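Local coordinates for FERM, ARHGEF and pleckstrin domain-containing protein 2 (Mus musculus, PDB 6D2K), which acts as a guanine nucleotide exchange factor that activates RAC1, and is represented here by its FERM domain, at residues R82-F88 and F104-R110. Numbering follows the deposited sequence.
Sequences RLAVKFF and FALQLKR
V85 presses its CG2 methyl onto a face of the F104 ring, 3.8 Å from the ring centroid, where the last strand of the ubiquitin-like FERM N-terminal lobe meets helix 98-113 of the central lobe. With CG1 anti to its backbone N (chi1 170°), V85 lays that second methyl over the centre of the F88 ring, wedging between the two aromatics. F104 turns its edge toward the face of F88 in an offset edge-to-face pair, planes at 80°, while the aliphatic CG of Q107 meets CZ of F88 at 3.7 Å. L184 of helix 176-187 also packs on F104 in this tight, apolar half. Toward R110, the one touching residue that is partly exposed, the contact becomes polar. Its guanidinium stacks on that of R82, planes 5° apart; carboxylates of E114 and E52 salt-bridge R82 and probably offset the like charges. NH1 and NH2 of R110 both hydrogen-bond to L83 O, each at 3.0 Å, and this oxygen lies in the guanidinium plane. A leucine in place of R110 would probably leave the L83 carbonyl without its two side-chain donors and R82 without its stacking partner. Beside the stack, R110 CD lies 3.7 Å from R82 NH2.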
loop_
_atom_site.group_PDB
_atom_site.type_symbol
_atom_site.label_atom_id
_atom_site.label_comp_id
_atom_site.label_asym_id
_atom_site.label_seq_id
_atom_site.Cartn_x
_atom_site.Cartn_y
_atom_site.Cartn_z
ATOM N N ARG A 82 0.746 10.150 -5.478
ATOM C CA ARG A 82 1.757 9.828 -4.479
ATOM C C ARG A 82 2.392 8.473 -4.737
ATOM O O ARG A 82 1.764 7.552 -5.249
ATOM C CB ARG A 82 1.202 9.904 -3.054
ATOM C CG ARG A 82 0.325 8.748 -2.630
ATOM C CD ARG A 82 -0.170 8.999 -1.213
ATOM N NE ARG A 82 -0.929 7.885 -0.673
ATOM C CZ ARG A 82 -1.387 7.846 0.575
ATOM N NH1 ARG A 82 -2.067 6.794 1.005
ATOM N NH2 ARG A 82 -1.147 8.866 1.393
ATOM N N LEU A 83 3.668 8.375 -4.381
ATOM C CA LEU A 83 4.412 7.126 -4.451
ATOM C C LEU A 83 3.901 6.172 -3.392
ATOM O O LEU A 83 3.660 6.589 -2.251
ATOM C CB LEU A 83 5.891 7.411 -4.172
ATOM C CG LEU A 83 6.795 6.188 -4.135
ATOM C CD1 LEU A 83 6.825 5.508 -5.475
ATOM C CD2 LEU A 83 8.192 6.651 -3.715
ATOM N N ALA A 84 3.756 4.898 -3.757
ATOM C CA ALA A 84 3.328 3.889 -2.800
ATOM C C ALA A 84 3.813 2.524 -3.223
ATOM O O ALA A 84 3.985 2.261 -4.416
ATOM C CB ALA A 84 1.796 3.872 -2.687
ATOM N N VAL A 85 4.016 1.646 -2.243
ATOM C CA VAL A 85 4.215 0.226 -2.543
ATOM C C VAL A 85 2.908 -0.378 -3.076
ATOM O O VAL A 85 1.853 -0.242 -2.456
ATOM C CB VAL A 85 4.610 -0.548 -1.287
ATOM C CG1 VAL A 85 4.579 -2.059 -1.577
ATOM C CG2 VAL A 85 5.985 -0.093 -0.768
ATOM N N LYS A 86 2.980 -1.029 -4.234
ATOM C CA LYS A 86 1.831 -1.726 -4.787
ATOM C C LYS A 86 1.812 -3.188 -4.354
ATOM O O LYS A 86 0.766 -3.709 -3.966
ATOM C CB LYS A 86 1.844 -1.625 -6.311
ATOM C CG LYS A 86 0.614 -2.255 -6.970
ATOM C CD LYS A 86 0.752 -2.292 -8.488
ATOM C CE LYS A 86 -0.460 -1.686 -9.168
ATOM N NZ LYS A 86 -0.301 -1.669 -10.655
ATOM N N PHE A 87 2.969 -3.842 -4.422
ATOM C CA PHE A 87 3.056 -5.267 -4.125
ATOM C C PHE A 87 3.869 -5.500 -2.850
ATOM O O PHE A 87 5.050 -5.180 -2.794
ATOM C CB PHE A 87 3.712 -6.025 -5.290
ATOM C CG PHE A 87 2.981 -5.886 -6.595
ATOM C CD1 PHE A 87 1.753 -6.507 -6.787
ATOM C CD2 PHE A 87 3.509 -5.121 -7.620
ATOM C CE1 PHE A 87 1.070 -6.369 -7.993
ATOM C CE2 PHE A 87 2.827 -4.988 -8.827
ATOM C CZ PHE A 87 1.612 -5.614 -9.008
ATOM N N PHE A 88 3.226 -6.065 -1.831
ATOM C CA PHE A 88 3.890 -6.372 -0.565
ATOM C C PHE A 88 4.332 -7.844 -0.529
ATOM O O PHE A 88 3.493 -8.755 -0.440
ATOM C CB PHE A 88 2.932 -6.089 0.595
ATOM C CG PHE A 88 2.679 -4.613 0.846
ATOM C CD1 PHE A 88 3.390 -3.951 1.831
ATOM C CD2 PHE A 88 1.726 -3.909 0.129
ATOM C CE1 PHE A 88 3.173 -2.600 2.086
ATOM C CE2 PHE A 88 1.502 -2.549 0.377
ATOM C CZ PHE A 88 2.227 -1.904 1.356
ATOM N N PHE A 104 10.243 0.827 1.875
ATOM C CA PHE A 104 9.218 -0.008 2.506
ATOM C C PHE A 104 8.972 0.406 3.959
ATOM O O PHE A 104 7.832 0.413 4.415
ATOM C CB PHE A 104 9.573 -1.504 2.428
ATOM C CG PHE A 104 8.952 -2.213 1.248
ATOM C CD1 PHE A 104 7.884 -3.080 1.437
ATOM C CD2 PHE A 104 9.432 -2.023 -0.041
ATOM C CE1 PHE A 104 7.291 -3.733 0.365
ATOM C CE2 PHE A 104 8.843 -2.685 -1.129
ATOM C CZ PHE A 104 7.771 -3.543 -0.922
ATOM N N ALA A 105 10.026 0.732 4.694
ATOM C CA ALA A 105 9.836 1.202 6.064
ATOM C C ALA A 105 9.009 2.490 6.092
ATOM O O ALA A 105 8.154 2.659 6.979
ATOM C CB ALA A 105 11.187 1.411 6.766
ATOM N N LEU A 106 9.250 3.380 5.127
ATOM C CA LEU A 106 8.481 4.629 5.030
ATOM C C LEU A 106 7.022 4.337 4.683
ATOM O O LEU A 106 6.112 5.013 5.163
ATOM C CB LEU A 106 9.075 5.571 3.969
ATOM C CG LEU A 106 10.430 6.217 4.319
ATOM C CD1 LEU A 106 10.851 7.197 3.221
ATOM C CD2 LEU A 106 10.325 6.924 5.661
ATOM N N GLN A 107 6.793 3.322 3.854
ATOM C CA GLN A 107 5.425 2.962 3.489
ATOM C C GLN A 107 4.687 2.440 4.715
ATOM O O GLN A 107 3.528 2.790 4.964
ATOM C CB GLN A 107 5.438 1.899 2.387
ATOM C CG GLN A 107 4.066 1.276 2.082
ATOM C CD GLN A 107 3.127 2.234 1.399
ATOM O OE1 GLN A 107 2.023 2.499 1.879
ATOM N NE2 GLN A 107 3.544 2.748 0.278
ATOM N N LEU A 108 5.357 1.592 5.485
ATOM C CA LEU A 108 4.748 1.035 6.684
ATOM C C LEU A 108 4.491 2.120 7.720
ATOM O O LEU A 108 3.469 2.081 8.414
ATOM C CB LEU A 108 5.616 -0.095 7.247
ATOM C CG LEU A 108 5.629 -1.298 6.297
ATOM C CD1 LEU A 108 6.802 -2.189 6.683
ATOM C CD2 LEU A 108 4.294 -2.070 6.303
ATOM N N LYS A 109 5.406 3.090 7.812
ATOM C CA LYS A 109 5.206 4.262 8.644
ATOM C C LYS A 109 3.917 4.972 8.232
ATOM O O LYS A 109 3.113 5.322 9.088
ATOM C CB LYS A 109 6.419 5.199 8.565
ATOM C CG LYS A 109 6.213 6.544 9.262
ATOM C CD LYS A 109 7.442 7.425 9.128
ATOM C CE LYS A 109 7.128 8.836 9.600
ATOM N NZ LYS A 109 8.242 9.788 9.376
ATOM N N ARG A 110 3.732 5.171 6.929
ATOM C CA ARG A 110 2.516 5.826 6.444
ATOM C C ARG A 110 1.270 5.001 6.771
ATOM O O ARG A 110 0.247 5.560 7.195
ATOM C CB ARG A 110 2.588 6.095 4.938
ATOM C CG ARG A 110 1.251 6.548 4.348
ATOM C CD ARG A 110 1.161 6.300 2.837
ATOM N NE ARG A 110 2.006 7.221 2.117
ATOM C CZ ARG A 110 2.387 7.086 0.852
ATOM N NH1 ARG A 110 2.010 6.036 0.140
ATOM N NH2 ARG A 110 3.174 8.006 0.319
#